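Local coordinates for Serpin48 (Tenebrio molitor, PDB 3OZQ), which inhibits the Spätzle-processing enzyme SPE, a serine protease of insect innate immunity, acting as a highly specific serpin, at residues V15-T19 with G364-A369; L35-A41 with Q315-I319; I250-F254 with F356-I360. All coordinates share one frame; numbering follows the deposited sequence.

Contact 1 of 3, residues V15-T19 with G364-A369; sequences VNSFT and GMILFA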
# COMPACT_ATOMS: atom_id res chain seq x y z
N VAL A 15 2.13 -3.48 -11.23
CA VAL A 15 1.92 -3.25 -9.81
C VAL A 15 1.64 -4.58 -9.10
O VAL A 15 2.20 -4.85 -8.02
CB VAL A 15 0.74 -2.31 -9.59
CG1 VAL A 15 0.39 -2.22 -8.10
CG2 VAL A 15 1.03 -0.93 -10.19
N ASN A 16 0.79 -5.39 -9.70
CA ASN A 16 0.38 -6.65 -9.10
C ASN A 16 1.54 -7.61 -8.93
O ASN A 16 1.58 -8.36 -7.97
CB ASN A 16 -0.77 -7.30 -9.88
CG ASN A 16 -2.02 -6.45 -9.87
OD1 ASN A 16 -2.10 -5.47 -9.14
ND2 ASN A 16 -3.00 -6.82 -10.68
N SER A 17 2.48 -7.59 -9.87
CA SER A 17 3.65 -8.45 -9.73
C SER A 17 4.68 -7.81 -8.79
O SER A 17 5.46 -8.52 -8.13
CB SER A 17 4.27 -8.75 -11.10
OG SER A 17 4.38 -7.57 -11.89
N PHE A 18 4.67 -6.49 -8.72
CA PHE A 18 5.52 -5.73 -7.80
C PHE A 18 5.11 -6.03 -6.36
O PHE A 18 5.94 -6.08 -5.45
CB PHE A 18 5.37 -4.23 -8.10
CG PHE A 18 6.33 -3.34 -7.35
CD1 PHE A 18 7.70 -3.55 -7.41
CD2 PHE A 18 5.85 -2.25 -6.64
CE1 PHE A 18 8.57 -2.70 -6.73
CE2 PHE A 18 6.71 -1.39 -5.97
CZ PHE A 18 8.09 -1.61 -6.01
N THR A 19 3.81 -6.24 -6.17
CA THR A 19 3.22 -6.36 -4.83
C THR A 19 3.83 -7.47 -3.97
O THR A 19 4.26 -7.21 -2.84
CB THR A 19 1.70 -6.45 -4.91
OG1 THR A 19 1.19 -5.22 -5.43
CG2 THR A 19 1.10 -6.71 -3.52
N GLY A 364 -9.14 -4.48 -10.49
CA GLY A 364 -8.12 -5.48 -10.78
C GLY A 364 -6.73 -5.11 -10.28
O GLY A 364 -5.80 -5.90 -10.34
N MET A 365 -6.59 -3.89 -9.77
CA MET A 365 -5.28 -3.49 -9.27
C MET A 365 -5.17 -3.52 -7.74
O MET A 365 -5.98 -2.91 -7.04
CB MET A 365 -4.91 -2.11 -9.78
CG MET A 365 -3.45 -1.77 -9.55
SD MET A 365 -3.09 -0.14 -10.17
CE MET A 365 -4.13 0.87 -9.13
N ILE A 366 -4.15 -4.22 -7.25
CA ILE A 366 -3.85 -4.23 -5.82
C ILE A 366 -3.35 -2.87 -5.32
O ILE A 366 -2.36 -2.34 -5.81
CB ILE A 366 -2.82 -5.32 -5.48
CG1 ILE A 366 -3.39 -6.70 -5.82
CG2 ILE A 366 -2.43 -5.26 -3.98
CD1 ILE A 366 -2.43 -7.84 -5.60
N LEU A 367 -4.06 -2.31 -4.34
CA LEU A 367 -3.74 -1.02 -3.74
C LEU A 367 -2.97 -1.14 -2.41
O LEU A 367 -2.08 -0.34 -2.12
CB LEU A 367 -5.02 -0.23 -3.50
CG LEU A 367 -5.35 0.83 -4.55
CD1 LEU A 367 -5.48 0.19 -5.93
CD2 LEU A 367 -6.60 1.61 -4.17
N PHE A 368 -3.34 -2.13 -1.62
CA PHE A 368 -2.75 -2.37 -0.31
C PHE A 368 -2.62 -3.86 -0.11
O PHE A 368 -3.44 -4.62 -0.61
CB PHE A 368 -3.66 -1.84 0.80
CG PHE A 368 -3.60 -0.36 1.01
CD1 PHE A 368 -2.58 0.21 1.77
CD2 PHE A 368 -4.58 0.47 0.48
CE1 PHE A 368 -2.53 1.58 1.99
CE2 PHE A 368 -4.53 1.85 0.70
CZ PHE A 368 -3.51 2.40 1.46
N ALA A 369 -1.59 -4.28 0.61
CA ALA A 369 -1.45 -5.67 1.00
C ALA A 369 -0.87 -5.73 2.41
O ALA A 369 -0.24 -4.78 2.86
CB ALA A 369 -0.57 -6.41 0.03
O HOH W 1 0.01 -2.65 -4.66
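Asn16 and Ile366 mark the nearest approach of the two backbones, with their CA atoms 5.9 Å apart. Here the helical residues 15-19 pass over strand 365-369 at an axis separation of 7.9 Å, the two directions differing by 48°. The amide of Asn16 reads the strand end with both its functions. Ile366 N donates to Asn16 OD1 at 3.1 Å, nearly straight at 166° but tilted from the carbonyl plane, while Asn16 ND2 gives a hydrogen to Gly364 O at 3.0 Å. Two bonds of opposite polarity thus fix the rotation of the amide, and a leucine in its place would probably leave Ile366 N and Gly364 O without these mates. One turn later, Thr19 swings its methyl anti to the backbone N, which sets CG2 against both Ile366 CG2 (3.8 Å) and Ala369 CB. Its hydroxyl donates to Val15 O and accepts from a water that in turn donates to Ile366 O at 2.7 Å. Val15 CG1 fills in beside Met365 CG. The chemistry implies a two-part seam joining helix A to sheet B of the serpin fold: an amide grip at the partly exposed end, and methyl packing with one bridging water in the buried part.

Contact 2 of 3, residues L35-A41 with Q315-I319; sequences LVSPFSA and QKSFI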
# COMPACT_ATOMS: atom_id res chain seq x y z
N LEU A 35 1.03 -3.40 6.98
CA LEU A 35 0.27 -2.89 5.84
C LEU A 35 1.24 -2.14 4.95
O LEU A 35 2.07 -1.38 5.45
CB LEU A 35 -0.85 -1.95 6.32
CG LEU A 35 -1.69 -1.24 5.26
CD1 LEU A 35 -2.53 -2.26 4.49
CD2 LEU A 35 -2.61 -0.20 5.90
N VAL A 36 1.17 -2.37 3.64
CA VAL A 36 2.01 -1.70 2.68
C VAL A 36 1.25 -1.41 1.37
O VAL A 36 0.34 -2.16 1.01
CB VAL A 36 3.31 -2.50 2.38
CG1 VAL A 36 2.99 -3.91 1.82
CG2 VAL A 36 4.28 -1.69 1.46
N SER A 37 1.60 -0.31 0.71
CA SER A 37 1.07 -0.01 -0.61
C SER A 37 2.18 -0.00 -1.64
O SER A 37 2.81 1.03 -1.90
CB SER A 37 0.36 1.34 -0.63
OG SER A 37 -0.17 1.56 -1.93
N PRO A 38 2.44 -1.17 -2.24
CA PRO A 38 3.42 -1.18 -3.33
C PRO A 38 3.00 -0.23 -4.46
O PRO A 38 3.84 0.48 -5.05
CB PRO A 38 3.43 -2.64 -3.78
CG PRO A 38 3.01 -3.41 -2.52
CD PRO A 38 1.97 -2.52 -1.90
N PHE A 39 1.71 -0.19 -4.75
CA PHE A 39 1.20 0.71 -5.79
C PHE A 39 1.60 2.16 -5.54
O PHE A 39 2.20 2.80 -6.41
CB PHE A 39 -0.32 0.63 -5.89
CG PHE A 39 -0.93 1.83 -6.55
CD1 PHE A 39 -1.47 2.85 -5.79
CD2 PHE A 39 -0.94 1.94 -7.93
CE1 PHE A 39 -2.01 3.98 -6.40
CE2 PHE A 39 -1.49 3.05 -8.54
CZ PHE A 39 -2.03 4.07 -7.77
N SER A 40 1.27 2.68 -4.36
CA SER A 40 1.51 4.10 -4.09
C SER A 40 3.01 4.43 -4.13
O SER A 40 3.44 5.43 -4.73
CB SER A 40 0.87 4.50 -2.76
OG SER A 40 0.65 5.90 -2.69
N ALA A 41 3.81 3.58 -3.49
CA ALA A 41 5.25 3.74 -3.53
C ALA A 41 5.70 3.79 -4.99
O ALA A 41 6.55 4.60 -5.37
CB ALA A 41 5.93 2.59 -2.79
N GLN A 315 7.25 5.33 3.60
CA GLN A 315 5.80 5.18 3.50
C GLN A 315 5.18 4.97 4.87
O GLN A 315 5.68 4.20 5.67
CB GLN A 315 5.44 4.01 2.59
CG GLN A 315 3.94 3.86 2.36
CD GLN A 315 3.62 2.73 1.41
OE1 GLN A 315 3.55 2.94 0.20
NE2 GLN A 315 3.42 1.53 1.96
N LYS A 316 4.08 5.65 5.12
CA LYS A 316 3.29 5.37 6.31
C LYS A 316 1.84 5.28 5.94
O LYS A 316 1.34 6.10 5.16
CB LYS A 316 3.49 6.46 7.36
CG LYS A 316 2.94 6.08 8.72
CD LYS A 316 3.45 7.06 9.77
CE LYS A 316 3.13 6.56 11.18
NZ LYS A 316 3.80 7.37 12.25
N SER A 317 1.17 4.27 6.48
CA SER A 317 -0.23 4.02 6.15
C SER A 317 -0.91 3.28 7.30
O SER A 317 -0.23 2.70 8.15
CB SER A 317 -0.34 3.21 4.86
OG SER A 317 0.08 1.87 5.06
N PHE A 318 -2.23 3.33 7.33
CA PHE A 318 -3.01 2.54 8.27
C PHE A 318 -4.29 2.04 7.62
O PHE A 318 -4.71 2.53 6.56
CB PHE A 318 -3.37 3.35 9.51
CG PHE A 318 -4.39 4.41 9.27
CD1 PHE A 318 -4.01 5.63 8.72
CD2 PHE A 318 -5.72 4.20 9.59
CE1 PHE A 318 -4.95 6.62 8.50
CE2 PHE A 318 -6.66 5.18 9.36
CZ PHE A 318 -6.28 6.39 8.81
N ILE A 319 -4.88 1.05 8.26
CA ILE A 319 -6.18 0.53 7.87
C ILE A 319 -6.95 0.22 9.14
O ILE A 319 -6.39 -0.23 10.15
CB ILE A 319 -6.06 -0.75 7.04
CG1 ILE A 319 -7.44 -1.17 6.50
CG2 ILE A 319 -5.45 -1.86 7.90
CD1 ILE A 319 -7.40 -2.35 5.55
O HOH W 2 2.79 1.39 4.79
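Gln315 stretches an extended side chain (CG anti to the backbone N, chi1 -176°) into the bend where strand 34-36 gives way to helix 38-50. Its amide lies against the backbone of Ser37, with Gln315 CD 3.7 Å from Ser37 N, and the chain crosses Val36 at about a right angle. That bend is itself ordered: Ser37 is the N-cap, its OG accepting from Ser40 N at 3.0 Å with an angle of 160°, and the same hydroxyl is hydrogen-bonded to Leu367 O. Two residues on, Ser317 holds OG between its backbone N and carbonyl carbon (chi1 71°), which brings the oxygen against Leu35, 3.6 Å from Leu35 CG. Ser317 OG also shares a hydrogen bond with a water at 2.8 Å, and this water donates to Leu35 O at 2.9 Å, so a buried carbonyl and a buried hydroxyl are linked indirectly. The CB of Phe318 points away from residues 35-41, and it is its backbone that Leu35 meets: Leu35 CD2 sits 3.3 Å from Phe318 C, a tight fit. The same methyl also packs on Ile319 CB at 3.7 Å, an apolar contact. The position is consistent with the shutter region of serpins, where the start of helix B underlies the middle of sheet A. Strand 310-321 is flanked here by strands 163-174 and 260-278; Asn167 and Leu169 of the former adjoin the helix start, and Phe368 of strand 365-372 packs on Leu35, Ser37 and Ser317.

Contact 3 of 3, residues I250-F254 with F356-I360; sequences IKRSF and FIFYI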
# COMPACT_ATOMS: atom_id res chain seq x y z
N ILE A 250 4.57 -16.72 -1.64
CA ILE A 250 3.87 -15.43 -1.65
C ILE A 250 3.36 -15.01 -3.02
O ILE A 250 2.34 -14.33 -3.14
CB ILE A 250 4.76 -14.31 -1.09
CG1 ILE A 250 3.91 -13.09 -0.75
CG2 ILE A 250 5.89 -13.97 -2.06
CD1 ILE A 250 2.77 -13.40 0.20
N LYS A 251 4.08 -15.41 -4.06
CA LYS A 251 3.72 -15.08 -5.43
C LYS A 251 2.34 -15.65 -5.77
O LYS A 251 1.47 -14.95 -6.29
CB LYS A 251 4.77 -15.65 -6.39
CG LYS A 251 6.23 -15.47 -5.94
CD LYS A 251 6.56 -16.21 -4.63
CE LYS A 251 6.54 -17.73 -4.78
NZ LYS A 251 5.16 -18.27 -4.99
N ARG A 252 2.16 -16.93 -5.48
CA ARG A 252 0.90 -17.59 -5.79
C ARG A 252 -0.27 -16.94 -5.05
O ARG A 252 -1.38 -16.84 -5.59
CB ARG A 252 0.98 -19.08 -5.44
CG ARG A 252 1.66 -19.94 -6.50
CD ARG A 252 3.08 -19.48 -6.77
NE ARG A 252 3.79 -20.40 -7.66
CZ ARG A 252 4.60 -21.37 -7.25
NH1 ARG A 252 4.81 -21.56 -5.96
NH2 ARG A 252 5.20 -22.15 -8.14
N SER A 253 -0.03 -16.48 -3.83
CA SER A 253 -1.10 -15.94 -3.00
C SER A 253 -1.74 -14.66 -3.57
O SER A 253 -2.89 -14.35 -3.24
CB SER A 253 -0.60 -15.71 -1.58
OG SER A 253 0.02 -16.88 -1.07
N PHE A 254 -1.02 -13.92 -4.39
CA PHE A 254 -1.55 -12.67 -4.93
C PHE A 254 -2.08 -12.81 -6.35
O PHE A 254 -2.84 -11.96 -6.83
CB PHE A 254 -0.51 -11.55 -4.85
CG PHE A 254 -0.30 -11.03 -3.46
CD1 PHE A 254 0.79 -11.42 -2.71
CD2 PHE A 254 -1.20 -10.15 -2.90
CE1 PHE A 254 0.98 -10.95 -1.43
CE2 PHE A 254 -1.03 -9.68 -1.61
CZ PHE A 254 0.07 -10.07 -0.88
N PHE A 356 -3.61 -14.40 8.74
CA PHE A 356 -4.01 -14.35 7.34
C PHE A 356 -3.34 -13.19 6.59
O PHE A 356 -2.90 -12.23 7.20
CB PHE A 356 -5.52 -14.21 7.24
CG PHE A 356 -6.07 -12.99 7.92
CD1 PHE A 356 -6.37 -11.85 7.20
CD2 PHE A 356 -6.31 -12.98 9.28
CE1 PHE A 356 -6.89 -10.73 7.83
CE2 PHE A 356 -6.83 -11.87 9.92
CZ PHE A 356 -7.11 -10.74 9.19
N ILE A 357 -3.31 -13.31 5.27
CA ILE A 357 -2.89 -12.24 4.38
C ILE A 357 -4.16 -11.58 3.85
O ILE A 357 -5.18 -12.24 3.70
CB ILE A 357 -2.08 -12.82 3.20
CG1 ILE A 357 -0.75 -13.39 3.70
CG2 ILE A 357 -1.87 -11.79 2.09
CD1 ILE A 357 0.04 -14.10 2.60
N PHE A 358 -4.11 -10.27 3.59
CA PHE A 358 -5.23 -9.58 2.96
C PHE A 358 -4.71 -8.58 1.94
O PHE A 358 -3.55 -8.17 1.99
CB PHE A 358 -6.06 -8.83 3.99
CG PHE A 358 -5.31 -7.74 4.67
CD1 PHE A 358 -5.19 -6.48 4.10
CD2 PHE A 358 -4.66 -7.98 5.87
CE1 PHE A 358 -4.48 -5.47 4.73
CE2 PHE A 358 -3.95 -6.98 6.50
CZ PHE A 358 -3.84 -5.72 5.92
N TYR A 359 -5.58 -8.17 1.03
CA TYR A 359 -5.21 -7.13 0.09
C TYR A 359 -6.43 -6.44 -0.48
O TYR A 359 -7.48 -7.06 -0.66
CB TYR A 359 -4.27 -7.65 -1.02
CG TYR A 359 -4.83 -8.70 -1.96
CD1 TYR A 359 -4.52 -10.05 -1.79
CD2 TYR A 359 -5.63 -8.35 -3.04
CE1 TYR A 359 -5.01 -11.02 -2.65
CE2 TYR A 359 -6.13 -9.32 -3.91
CZ TYR A 359 -5.81 -10.65 -3.71
OH TYR A 359 -6.29 -11.61 -4.56
N ILE A 360 -6.28 -5.15 -0.74
CA ILE A 360 -7.36 -4.35 -1.28
C ILE A 360 -7.10 -4.15 -2.78
O ILE A 360 -5.99 -3.76 -3.17
CB ILE A 360 -7.43 -2.98 -0.58
CG1 ILE A 360 -7.92 -3.14 0.87
CG2 ILE A 360 -8.38 -2.04 -1.31
CD1 ILE A 360 -8.16 -1.83 1.54
O HOH W 3 -4.89 -13.92 -4.57
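The ring of Phe254 meets that of Tyr359 obliquely, the centroids 5.3 Å apart and the planes at 44°, a geometry between parallel and perpendicular. Tyr359 has its CG between the backbone N and the carbonyl carbon (chi1 64°), which brings its ring, with CD1 leading, against Phe254 CD2 and CE2; Phe254 CD2 and Tyr359 CD1 are 3.5 Å apart, and the two side chains slide past each other in opposite directions. Tyr359 CB lies in the plane of the phenylalanine ring, at its edge, 3.9 Å from Phe254 CE2. Ile250 CG1 occupies another part of that edge, so the ring is bordered from its own helix as well as from the strand. Farther along, Phe254 CZ touches Ile357 CG2 at 3.9 Å, the two side chains being roughly perpendicular. The other branch of Ile357 ends on Ile250, with CD1 to CD1 at 3.7 Å. The polar end of the tyrosine is also engaged: Tyr359 OH donates to a water at 2.7 Å that lies next to Ser253 O, at a separation too short to be trusted in detail. The short, weakly bonded helix 250-254 thus covers one face of strand 356-362, while Phe358 turns to the other and meets Phe271. Pro20 and Tyr23 of helix 10-29 add to this layer, Pro20 against Phe254 and Tyr23 against Ile250 and Ile357, and strands 231-237 and 365-372 flank the strand as antiparallel neighbours.

How the contacts relate
Strand 365-372 unites the three sites: it supplies one side of contact 1 and pairs antiparallel both with strand 34-36 of contact 2 and with strand 356-362 of contact 3. Val36 N lies 2.9 Å from Ala369 O, and Leu367 N lies 2.7 Å from Ile360 O, both probable hydrogen bonds; Leu367 and Phe368 together face Ile360, a classic beta bulge. Contact 1 has its centre about 11 Å from that of contact 2 and about 10 Å from that of contact 3. Contacts 2 and 3, centres about 15 Å apart, meet through Leu35 CD1 and Phe358 CE1 at 3.8 Å. Contact 2 alone lies at the probable shutter, beneath sheet A, which in inhibitory serpins opens to take up the reactive-centre loop; contacts 1 and 3 pack helices on sheet B.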